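Local coordinates for rhodanese-like domain-containing protein (Rhodopseudomonas palustris, PDB 2HHG) that is of unknown function but probably transfers sulfur from thiosulfate to cyanide, at residues K87-A100 and L111-A123. Sequence-based numbering, arbitrary orientation.
Sequences KKFVFYCAGGLRSA and LKPVAHIEGGFGA. With PO4 (phosphate ion), chain B.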
loop_
_atom_site.group_PDB
_atom_site.type_symbol
_atom_site.label_atom_id
_atom_site.label_comp_id
_atom_site.label_asym_id
_atom_site.label_seq_id
_atom_site.Cartn_x
_atom_site.Cartn_y
_atom_site.Cartn_z
ATOM N N LYS A 87 9.460 -11.141 3.789
ATOM C CA LYS A 87 8.159 -11.360 3.158
ATOM C C LYS A 87 7.935 -10.357 2.040
ATOM O O LYS A 87 8.660 -9.369 1.937
ATOM C CB LYS A 87 7.046 -11.238 4.207
ATOM C CG LYS A 87 7.051 -12.377 5.227
ATOM C CD LYS A 87 5.957 -12.236 6.255
ATOM C CE LYS A 87 5.896 -13.459 7.156
ATOM N NZ LYS A 87 4.883 -13.278 8.228
ATOM N N LYS A 88 6.934 -10.622 1.203
ATOM C CA LYS A 88 6.468 -9.650 0.224
ATOM C C LYS A 88 5.453 -8.709 0.882
ATOM O O LYS A 88 4.523 -9.158 1.552
ATOM C CB LYS A 88 5.850 -10.344 -1.000
ATOM C CG LYS A 88 5.304 -9.358 -2.041
ATOM C CD LYS A 88 4.864 -10.017 -3.347
ATOM C CE LYS A 88 6.042 -10.236 -4.287
ATOM N NZ LYS A 88 5.619 -10.607 -5.668
ATOM N N PHE A 89 5.644 -7.408 0.680
ATOM C CA PHE A 89 4.767 -6.385 1.247
ATOM C C PHE A 89 3.851 -5.841 0.175
ATOM O O PHE A 89 4.311 -5.274 -0.818
ATOM C CB PHE A 89 5.587 -5.277 1.909
ATOM C CG PHE A 89 6.298 -5.741 3.134
ATOM C CD1 PHE A 89 5.730 -5.577 4.388
ATOM C CD2 PHE A 89 7.517 -6.407 3.036
ATOM C CE1 PHE A 89 6.373 -6.044 5.524
ATOM C CE2 PHE A 89 8.172 -6.875 4.167
ATOM C CZ PHE A 89 7.591 -6.693 5.416
ATOM N N VAL A 90 2.555 -6.056 0.371
ATOM C CA VAL A 90 1.531 -5.646 -0.568
ATOM C C VAL A 90 0.756 -4.489 0.052
ATOM O O VAL A 90 0.024 -4.678 1.024
ATOM C CB VAL A 90 0.587 -6.823 -0.891
ATOM C CG1 VAL A 90 -0.541 -6.377 -1.818
ATOM C CG2 VAL A 90 1.364 -7.987 -1.480
ATOM N N PHE A 91 0.911 -3.293 -0.515
ATOM C CA PHE A 91 0.286 -2.089 0.031
ATOM C C PHE A 91 -1.048 -1.846 -0.632
ATOM O O PHE A 91 -1.204 -2.102 -1.822
ATOM C CB PHE A 91 1.202 -0.879 -0.185
ATOM C CG PHE A 91 2.516 -0.988 0.531
ATOM C CD1 PHE A 91 2.651 -0.525 1.836
ATOM C CD2 PHE A 91 3.621 -1.577 -0.087
ATOM C CE1 PHE A 91 3.860 -0.644 2.511
ATOM C CE2 PHE A 91 4.830 -1.697 0.582
ATOM C CZ PHE A 91 4.950 -1.226 1.883
ATOM N N TYR A 92 -2.016 -1.352 0.129
ATOM C CA TYR A 92 -3.279 -0.945 -0.484
ATOM C C TYR A 92 -3.869 0.298 0.149
ATOM O O TYR A 92 -3.663 0.580 1.326
ATOM C CB TYR A 92 -4.305 -2.087 -0.524
ATOM C CG TYR A 92 -5.022 -2.373 0.773
ATOM C CD1 TYR A 92 -6.296 -1.863 1.012
ATOM C CD2 TYR A 92 -4.448 -3.191 1.739
ATOM C CE1 TYR A 92 -6.969 -2.139 2.203
ATOM C CE2 TYR A 92 -5.119 -3.479 2.928
ATOM C CZ TYR A 92 -6.379 -2.958 3.142
ATOM O OH TYR A 92 -7.049 -3.252 4.312
ATOM N N CYS A 93 -4.601 1.039 -0.670
ATOM C CA CYS A 93 -5.299 2.234 -0.228
ATOM C C CYS A 93 -6.731 2.137 -0.755
ATOM O O CYS A 93 -7.194 1.037 -1.061
ATOM C CB CYS A 93 -4.581 3.498 -0.724
ATOM S SG CYS A 93 -4.407 3.619 -2.535
ATOM N N ALA A 94 -7.442 3.258 -0.861
ATOM C CA ALA A 94 -8.830 3.218 -1.333
ATOM C C ALA A 94 -8.981 2.969 -2.834
ATOM O O ALA A 94 -9.897 2.251 -3.254
ATOM C CB ALA A 94 -9.579 4.489 -0.924
ATOM N N GLY A 95 -8.097 3.544 -3.641
ATOM C CA GLY A 95 -8.246 3.494 -5.096
ATOM C C GLY A 95 -7.016 3.099 -5.887
ATOM O O GLY A 95 -7.060 3.053 -7.117
ATOM N N GLY A 96 -5.920 2.808 -5.194
ATOM C CA GLY A 96 -4.702 2.331 -5.845
ATOM C C GLY A 96 -3.599 3.359 -6.042
ATOM O O GLY A 96 -2.469 3.000 -6.372
ATOM N N LEU A 97 -3.897 4.638 -5.818
ATOM C CA LEU A 97 -2.934 5.695 -6.137
ATOM C C LEU A 97 -1.912 5.928 -5.029
ATOM O O LEU A 97 -0.712 5.808 -5.272
ATOM C CB LEU A 97 -3.638 6.992 -6.554
ATOM C CG LEU A 97 -4.654 6.867 -7.700
ATOM C CD1 LEU A 97 -5.161 8.235 -8.126
ATOM C CD2 LEU A 97 -4.095 6.112 -8.907
ATOM N N ARG A 98 -2.373 6.240 -3.817
ATOM C CA ARG A 98 -1.472 6.395 -2.671
ATOM C C ARG A 98 -0.599 5.163 -2.507
ATOM O O ARG A 98 0.578 5.263 -2.167
ATOM C CB ARG A 98 -2.247 6.631 -1.370
ATOM C CG ARG A 98 -2.700 8.056 -1.133
ATOM C CD ARG A 98 -3.648 8.124 0.057
ATOM N NE ARG A 98 -4.928 7.495 -0.260
ATOM C CZ ARG A 98 -5.864 7.148 0.619
ATOM N NH1 ARG A 98 -5.678 7.312 1.923
ATOM N NH2 ARG A 98 -6.992 6.600 0.181
ATOM N N SER A 99 -1.188 3.990 -2.726
ATOM C CA SER A 99 -0.442 2.752 -2.518
ATOM C C SER A 99 0.655 2.527 -3.549
ATOM O O SER A 99 1.659 1.884 -3.244
ATOM C CB SER A 99 -1.370 1.544 -2.425
ATOM O OG SER A 99 -2.191 1.441 -3.564
ATOM N N ALA A 100 0.481 3.050 -4.763
ATOM C CA ALA A 100 1.569 3.019 -5.743
ATOM C C ALA A 100 2.733 3.864 -5.232
ATOM O O ALA A 100 3.893 3.444 -5.278
ATOM C CB ALA A 100 1.103 3.507 -7.102
ATOM N N LEU A 111 13.131 -1.909 0.921
ATOM C CA LEU A 111 12.163 -2.974 1.202
ATOM C C LEU A 111 11.919 -3.769 -0.081
ATOM O O LEU A 111 11.719 -3.179 -1.138
ATOM C CB LEU A 111 10.845 -2.403 1.729
ATOM C CG LEU A 111 9.966 -3.358 2.550
ATOM C CD1 LEU A 111 10.580 -3.625 3.908
ATOM C CD2 LEU A 111 8.557 -2.811 2.732
ATOM N N LYS A 112 11.942 -5.095 0.016
ATOM C CA LYS A 112 11.858 -5.962 -1.170
ATOM C C LYS A 112 11.330 -7.329 -0.772
ATOM O O LYS A 112 11.746 -7.861 0.249
ATOM C CB LYS A 112 13.251 -6.200 -1.772
ATOM C CG LYS A 112 13.925 -5.058 -2.477
ATOM C CD LYS A 112 15.290 -5.516 -2.983
ATOM C CE LYS A 112 16.175 -4.357 -3.405
ATOM N NZ LYS A 112 16.504 -3.461 -2.267
ATOM N N PRO A 113 10.450 -7.932 -1.590
ATOM C CA PRO A 113 9.743 -7.368 -2.731
ATOM C C PRO A 113 8.477 -6.640 -2.284
ATOM O O PRO A 113 7.913 -6.978 -1.240
ATOM C CB PRO A 113 9.392 -8.606 -3.557
ATOM C CG PRO A 113 9.230 -9.687 -2.551
ATOM C CD PRO A 113 10.126 -9.358 -1.393
ATOM N N VAL A 114 8.045 -5.653 -3.062
ATOM C CA VAL A 114 6.828 -4.919 -2.739
ATOM C C VAL A 114 5.868 -4.927 -3.916
ATOM O O VAL A 114 6.271 -5.142 -5.071
ATOM C CB VAL A 114 7.095 -3.447 -2.300
ATOM C CG1 VAL A 114 8.091 -3.377 -1.151
ATOM C CG2 VAL A 114 7.581 -2.604 -3.454
ATOM N N ALA A 115 4.600 -4.670 -3.617
ATOM C CA ALA A 115 3.577 -4.555 -4.634
ATOM C C ALA A 115 2.458 -3.690 -4.098
ATOM O O ALA A 115 2.428 -3.360 -2.912
ATOM C CB ALA A 115 3.052 -5.930 -5.014
ATOM N N HIS A 116 1.534 -3.317 -4.967
ATOM C CA HIS A 116 0.300 -2.706 -4.509
ATOM C C HIS A 116 -0.878 -3.317 -5.260
ATOM O O HIS A 116 -0.689 -3.986 -6.279
ATOM C CB HIS A 116 0.356 -1.173 -4.588
ATOM C CG HIS A 116 -0.037 -0.605 -5.911
ATOM N ND1 HIS A 116 0.576 -0.944 -7.099
ATOM C CD2 HIS A 116 -0.981 0.311 -6.221
ATOM C CE1 HIS A 116 0.011 -0.271 -8.086
ATOM N NE2 HIS A 116 -0.937 0.495 -7.579
ATOM N N ILE A 117 -2.080 -3.121 -4.726
ATOM C CA ILE A 117 -3.279 -3.733 -5.289
ATOM C C ILE A 117 -3.955 -2.787 -6.279
ATOM O O ILE A 117 -4.396 -1.695 -5.917
ATOM C CB ILE A 117 -4.280 -4.149 -4.183
ATOM C CG1 ILE A 117 -3.613 -5.096 -3.176
ATOM C CG2 ILE A 117 -5.534 -4.795 -4.801
ATOM C CD1 ILE A 117 -4.518 -5.595 -2.053
ATOM N N GLU A 118 -4.046 -3.224 -7.532
ATOM C CA GLU A 118 -4.722 -2.449 -8.564
ATOM C C GLU A 118 -6.137 -2.070 -8.133
ATOM O O GLU A 118 -6.914 -2.920 -7.703
ATOM C CB GLU A 118 -4.761 -3.229 -9.878
ATOM C CG GLU A 118 -5.167 -2.388 -11.091
ATOM C CD GLU A 118 -4.894 -3.081 -12.420
ATOM O OE1 GLU A 118 -4.793 -4.327 -12.441
ATOM O OE2 GLU A 118 -4.789 -2.374 -13.448
ATOM N N GLY A 119 -6.441 -0.780 -8.231
ATOM C CA GLY A 119 -7.762 -0.260 -7.913
ATOM C C GLY A 119 -8.094 -0.171 -6.434
ATOM O O GLY A 119 -9.185 0.248 -6.071
ATOM N N GLY A 120 -7.164 -0.577 -5.572
ATOM C CA GLY A 120 -7.336 -0.424 -4.131
ATOM C C GLY A 120 -8.481 -1.214 -3.524
ATOM O O GLY A 120 -8.995 -2.173 -4.120
ATOM N N PHE A 121 -8.880 -0.794 -2.332
ATOM C CA PHE A 121 -9.955 -1.442 -1.612
ATOM C C PHE A 121 -11.293 -1.292 -2.333
ATOM O O PHE A 121 -12.152 -2.163 -2.223
ATOM C CB PHE A 121 -10.048 -0.898 -0.186
ATOM C CG PHE A 121 -10.914 -1.727 0.712
ATOM C CD1 PHE A 121 -10.544 -3.027 1.049
ATOM C CD2 PHE A 121 -12.100 -1.218 1.217
ATOM C CE1 PHE A 121 -11.352 -3.806 1.884
ATOM C CE2 PHE A 121 -12.908 -1.990 2.050
ATOM C CZ PHE A 121 -12.528 -3.279 2.385
ATOM N N GLY A 122 -11.468 -0.199 -3.075
ATOM C CA GLY A 122 -12.676 -0.003 -3.881
ATOM C C GLY A 122 -12.884 -1.136 -4.876
ATOM O O GLY A 122 -13.978 -1.712 -4.961
ATOM N N ALA A 123 -11.833 -1.474 -5.617
ATOM C CA ALA A 123 -11.884 -2.588 -6.568
ATOM C C ALA A 123 -12.026 -3.944 -5.872
ATOM O O ALA A 123 -12.731 -4.834 -6.361
ATOM C CB ALA A 123 -10.658 -2.578 -7.456
HETATM P P PO4 B . -6.376 6.810 -3.703
HETATM O O1 PO4 B . -6.263 5.937 -4.908
HETATM O O2 PO4 B . -5.026 7.111 -3.138
HETATM O O3 PO4 B . -7.040 8.105 -4.148
HETATM O O4 PO4 B . -7.242 6.162 -2.659
HETATM O O HOH W 1 -4.144 -0.489 -3.530
#
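One water bridges the two segments: it donates to I117 O at 2.7 Å, accepts from C93 N and bonds S99 OG at 2.7 Å, tying C93 and the first turn of helix 97-109 to the end of strand 114-117. I117 O also takes G120 N, closing a type II turn. F121 N reaches C93 O at 2.8 Å and G122 N bonds A94 O, pinning helix 120-126 to the loop after strand 88-92. G120 sits so close that a side chain would collide with G95 N. Strands 88-92 and 114-117 are adjacent inner strands of the parallel sheet, linked through helix 97-109 in a right-handed beta-alpha-beta crossover of the rhodanese fold, with F91 N to A115 O (2.8 Å, 171°) the straightest of their bonds. On one face L111 CD2 lies over the F89 ring; on the other, V90 CG1 and I117 CG1 meet at 3.6 Å. CG between its backbone N and carbonyl carbon (chi1 86°), H116 sets its ring against helix 97-109, A100 CB over one face and S99 OG at the edge. The loop after strand 88-92 and the N-terminal end of helix 97-109 hold a phosphate, probably from the crystallisation liquor, consistent with the anion-binding active-site loop of rhodaneses. R98 presents its guanidinium edge, NE to O2 at 2.9 Å and NH2 to O4. Replacing R98 by an alanine is likely to leave the ion weakly held and E50 without its salt-bridge mate.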